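Local structure of putative transcriptional regulator (Streptomyces coelicolor, 2HXI) at residues L195-P199 and E200-A204; I212-L215 and G216-R219. The protein probably binds DNA at regulatory sites as a TetR-family transcription factor, working as a two-chain assembly. All coordinates share one frame; numbering follows the deposited sequence.

Both contacts are surface turns rather than core packing, and both lie in the tetracycline-repressor-like C-terminal region, in segments that lead into helices. Contact 1 (195-199 with 200-204) comes first along the chain and opens the short helix 203-208; contact 2 (212-215 with 216-219) follows that helix and leads into the long helix 219-237. Their centres are 21 Å apart and they do not touch, yet each meets the second subunit. Contact 1 lies about 37 Å from the chain centre, and an aspartate organises it through backbone N-H groups. Contact 2, about 19 Å from that centre, relies instead on a beta turn and arginine side chains.

Contact 1: L195-P199 and E200-A204; sequences LGADP and ERFPA
Asp-198 reaches forward with its carboxylate, OD1 taking the backbone N-H of Glu-200 at 2.9 Å. With CG anti to its own backbone N (chi1 175°), the group stands beside the carbonyl carbon, and the donor reaches OD1 from above the carboxylate plane. The backbone O of Asp-198 also faces onward: Phe-202 N meets it at 2.9 Å, nearly in line with C=O, while Arg-201 N adds a weak bond. Pro-199 fits the bend because its phi of -73° is one the ring already imposes.

The Phe-202 ring has this same carbonyl O at its edge, and its CD2 makes a plain apolar contact, oblique to the ring, with Ala-197 CB at 4.0 Å. Arg-201 CG lies 3.6 Å above one ring face and Phe-202 CZ 3.5 Å above the guanidinium plane, each offset toward the rim. The extended arginine leads away from Asp-198, whose OD2 stays 6.9 Å from Arg-201 NE. Phe-202 is the N-cap of helix 203-208, and Pro-203 fits a first helical turn. Glu-138 of the second subunit accepts the N-H of Ala-204. Two acceptors of one aspartate thus hold three backbone N-H groups, one weakly, so main-chain polarity rather than an ion pair secures the turn.

Contact 2: I212-L215 and G216-R219; sequences IRPL and GADR
Arg-219 turns its guanidinium back to Leu-215, where NH1 donates to the backbone O at 2.6 Å. The bond is bent, 140° at the hydrogen: the oxygen lies near the guanidinium edge but somewhat out of its plane, and the donor stands above the carbonyl plane. The bend at chi2 (-56°) places Arg-219 CD 3.3 Å from Leu-215 O, and a further bend at chi3 carries the guanidinium on to that oxygen. NH1 has a second acceptor, the carbonyl O of Gly-124 in the second subunit, so one nitrogen ties the turn to the partner chain. A leucine in its place would probably leave the carbonyl of Leu-215 without this donor and break the link to Gly-124 of the second subunit.

The backbone here makes a type I beta turn from Pro-214 to Ala-217, just ahead of helix 219-237. Its closing bond runs from Ala-217 N to Pro-214 O, 3.0 Å long and fairly straight at 162°. Pro-214 opens the turn and supplies this acceptor, at a phi that suits its ring. Leu-215 and Gly-216 are the two corners; Leu-215 is buried and packs on Gly-124 of the second subunit. Just before the turn, Arg-213 O makes a weak hydrogen bond with His-159 ND1 of the second subunit.

Ala-217 CB lies 3.9 Å from Pro-214 CD and 3.5 Å from Arg-213 NH2, over one face of the guanidinium but offset toward its rim. Asp-218 occupies the N-cap position of the helix, although its carboxylate makes no capping bond. OD2 is satisfied by a salt bridge to Arg-160 of the second subunit, whereas Arg-213 NH1 remains 5.1 Å from Asp-218 OD1.

Contact 1: L195-P199 and E200-A204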
loop_
_atom_site.group_PDB
_atom_site.type_symbol
_atom_site.label_atom_id
_atom_site.label_comp_id
_atom_site.label_asym_id
_atom_site.label_seq_id
_atom_site.Cartn_x
_atom_site.Cartn_y
_atom_site.Cartn_z
ATOM N N LEU B 195 -6.073 -14.649 -20.574
ATOM C CA LEU B 195 -5.984 -15.993 -21.170
ATOM C C LEU B 195 -7.362 -16.605 -21.122
ATOM O O LEU B 195 -7.855 -16.920 -20.037
ATOM C CB LEU B 195 -4.964 -16.868 -20.463
ATOM C CG LEU B 195 -3.530 -16.473 -20.506
ATOM C CD1 LEU B 195 -2.816 -17.555 -19.692
ATOM C CD2 LEU B 195 -2.979 -16.400 -21.918
ATOM N N GLY B 196 -7.996 -16.733 -22.288
ATOM C CA GLY B 196 -9.311 -17.325 -22.394
ATOM C C GLY B 196 -10.394 -16.257 -22.594
ATOM O O GLY B 196 -11.514 -16.568 -22.901
ATOM N N ALA B 197 -10.034 -14.979 -22.462
ATOM C CA ALA B 197 -10.987 -13.862 -22.673
ATOM C C ALA B 197 -11.488 -13.786 -24.088
ATOM O O ALA B 197 -10.703 -13.890 -25.044
ATOM C CB ALA B 197 -10.295 -12.515 -22.294
ATOM N N ASP B 198 -12.779 -13.575 -24.262
ATOM C CA ASP B 198 -13.378 -13.388 -25.586
ATOM C C ASP B 198 -12.865 -12.046 -26.146
ATOM O O ASP B 198 -13.098 -11.018 -25.532
ATOM C CB ASP B 198 -14.922 -13.380 -25.413
ATOM C CG ASP B 198 -15.690 -13.062 -26.691
ATOM O OD1 ASP B 198 -15.098 -12.806 -27.743
ATOM O OD2 ASP B 198 -16.959 -13.067 -26.639
ATOM N N PRO B 199 -12.220 -12.051 -27.332
ATOM C CA PRO B 199 -11.699 -10.745 -27.811
ATOM C C PRO B 199 -12.774 -9.803 -28.308
ATOM O O PRO B 199 -12.543 -8.594 -28.359
ATOM C CB PRO B 199 -10.742 -11.133 -28.932
ATOM C CG PRO B 199 -11.407 -12.410 -29.502
ATOM C CD PRO B 199 -11.923 -13.143 -28.291
ATOM N N GLU B 200 -13.970 -10.304 -28.645
ATOM C CA GLU B 200 -15.060 -9.380 -28.952
ATOM C C GLU B 200 -15.641 -8.728 -27.714
ATOM O O GLU B 200 -16.089 -7.583 -27.822
ATOM C CB GLU B 200 -16.183 -10.017 -29.821
ATOM C CG GLU B 200 -17.633 -9.824 -29.294
ATOM C CD GLU B 200 -18.680 -9.558 -30.401
ATOM O OE1 GLU B 200 -19.020 -10.507 -31.178
ATOM O OE2 GLU B 200 -19.149 -8.393 -30.505
ATOM N N ARG B 201 -15.666 -9.418 -26.567
ATOM C CA ARG B 201 -16.210 -8.819 -25.293
ATOM C C ARG B 201 -15.135 -7.902 -24.676
ATOM O O ARG B 201 -15.450 -6.902 -23.973
ATOM C CB ARG B 201 -16.610 -9.890 -24.239
ATOM C CG ARG B 201 -17.238 -9.314 -22.913
ATOM C CD ARG B 201 -17.826 -10.420 -21.967
ATOM N NE ARG B 201 -18.327 -9.954 -20.646
ATOM C CZ ARG B 201 -18.449 -10.755 -19.575
ATOM N NH1 ARG B 201 -18.080 -12.042 -19.619
ATOM N NH2 ARG B 201 -18.913 -10.285 -18.437
ATOM N N PHE B 202 -13.875 -8.262 -24.913
ATOM C CA PHE B 202 -12.777 -7.532 -24.237
ATOM C C PHE B 202 -11.696 -7.066 -25.222
ATOM O O PHE B 202 -10.542 -7.577 -25.200
ATOM C CB PHE B 202 -12.120 -8.365 -23.127
ATOM C CG PHE B 202 -13.090 -8.816 -22.039
ATOM C CD1 PHE B 202 -13.505 -7.948 -21.003
ATOM C CD2 PHE B 202 -13.533 -10.123 -22.036
ATOM C CE1 PHE B 202 -14.367 -8.364 -20.027
ATOM C CE2 PHE B 202 -14.418 -10.587 -21.046
ATOM C CZ PHE B 202 -14.839 -9.723 -20.050
ATOM N N PRO B 203 -12.063 -6.151 -26.135
ATOM C CA PRO B 203 -11.144 -5.773 -27.214
ATOM C C PRO B 203 -9.897 -5.090 -26.741
ATOM O O PRO B 203 -8.784 -5.344 -27.287
ATOM C CB PRO B 203 -11.950 -4.815 -28.077
ATOM C CG PRO B 203 -13.094 -4.307 -27.114
ATOM C CD PRO B 203 -13.387 -5.490 -26.267
ATOM N N ALA B 204 -10.043 -4.211 -25.734
ATOM C CA ALA B 204 -8.874 -3.497 -25.245
ATOM C C ALA B 204 -7.914 -4.468 -24.557
ATOM O O ALA B 204 -6.723 -4.438 -24.756
ATOM C CB ALA B 204 -9.309 -2.341 -24.281
#

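Contact 2: I212-L215 and G216-R219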
loop_
_atom_site.group_PDB
_atom_site.type_symbol
_atom_site.label_atom_id
_atom_site.label_comp_id
_atom_site.label_asym_id
_atom_site.label_seq_id
_atom_site.Cartn_x
_atom_site.Cartn_y
_atom_site.Cartn_z
ATOM N N ILE B 212 1.111 -6.070 -21.156
ATOM C CA ILE B 212 0.930 -5.635 -19.774
ATOM C C ILE B 212 1.805 -6.471 -18.836
ATOM O O ILE B 212 1.833 -7.743 -18.916
ATOM C CB ILE B 212 -0.559 -5.732 -19.403
ATOM C CG1 ILE B 212 -1.287 -4.556 -20.117
ATOM C CG2 ILE B 212 -0.712 -5.638 -17.910
ATOM C CD1 ILE B 212 -2.743 -4.601 -20.050
ATOM N N ARG B 213 2.559 -5.757 -17.993
ATOM C CA ARG B 213 3.427 -6.342 -16.972
ATOM C C ARG B 213 2.619 -6.829 -15.757
ATOM O O ARG B 213 1.645 -6.164 -15.362
ATOM C CB ARG B 213 4.414 -5.301 -16.503
ATOM C CG ARG B 213 5.516 -4.868 -17.522
ATOM C CD ARG B 213 6.229 -5.987 -18.261
ATOM N NE ARG B 213 6.818 -7.052 -17.436
ATOM C CZ ARG B 213 7.925 -6.957 -16.689
ATOM N NH1 ARG B 213 8.623 -5.814 -16.595
ATOM N NH2 ARG B 213 8.344 -8.032 -16.026
ATOM N N PRO B 214 3.037 -7.937 -15.096
ATOM C CA PRO B 214 2.266 -8.284 -13.867
ATOM C C PRO B 214 2.374 -7.194 -12.798
ATOM O O PRO B 214 3.354 -6.468 -12.781
ATOM C CB PRO B 214 2.960 -9.572 -13.362
ATOM C CG PRO B 214 3.569 -10.124 -14.586
ATOM C CD PRO B 214 4.096 -8.921 -15.353
ATOM N N LEU B 215 1.351 -7.092 -11.946
ATOM C CA LEU B 215 1.305 -6.079 -10.895
ATOM C C LEU B 215 2.463 -6.178 -9.906
ATOM O O LEU B 215 2.803 -5.190 -9.277
ATOM C CB LEU B 215 -0.060 -6.074 -10.152
ATOM C CG LEU B 215 -1.305 -5.741 -10.960
ATOM C CD1 LEU B 215 -2.576 -5.927 -10.084
ATOM C CD2 LEU B 215 -1.232 -4.358 -11.579
ATOM N N GLY B 216 3.082 -7.357 -9.801
ATOM C CA GLY B 216 4.211 -7.503 -8.892
ATOM C C GLY B 216 5.582 -7.242 -9.509
ATOM O O GLY B 216 6.588 -7.343 -8.802
ATOM N N ALA B 217 5.626 -6.993 -10.824
ATOM C CA ALA B 217 6.881 -6.812 -11.571
ATOM C C ALA B 217 7.201 -5.328 -11.580
ATOM O O ALA B 217 6.301 -4.513 -11.358
ATOM C CB ALA B 217 6.694 -7.286 -13.018
ATOM N N ASP B 218 8.463 -4.972 -11.846
ATOM C CA ASP B 218 8.873 -3.563 -12.072
ATOM C C ASP B 218 8.402 -2.573 -10.957
ATOM O O ASP B 218 8.091 -1.377 -11.232
ATOM C CB ASP B 218 8.382 -3.115 -13.473
ATOM C CG ASP B 218 9.140 -1.936 -14.022
ATOM O OD1 ASP B 218 10.402 -1.870 -13.904
ATOM O OD2 ASP B 218 8.476 -1.066 -14.652
ATOM N N ARG B 219 8.379 -3.036 -9.698
ATOM C CA ARG B 219 7.836 -2.179 -8.604
ATOM C C ARG B 219 8.708 -0.972 -8.298
ATOM O O ARG B 219 8.163 0.068 -7.875
ATOM C CB ARG B 219 7.598 -2.941 -7.289
ATOM C CG ARG B 219 6.563 -4.023 -7.268
ATOM C CD ARG B 219 5.170 -3.579 -7.698
ATOM N NE ARG B 219 4.385 -2.973 -6.637
ATOM C CZ ARG B 219 3.140 -3.363 -6.259
ATOM N NH1 ARG B 219 2.502 -4.372 -6.787
ATOM N NH2 ARG B 219 2.542 -2.708 -5.259
#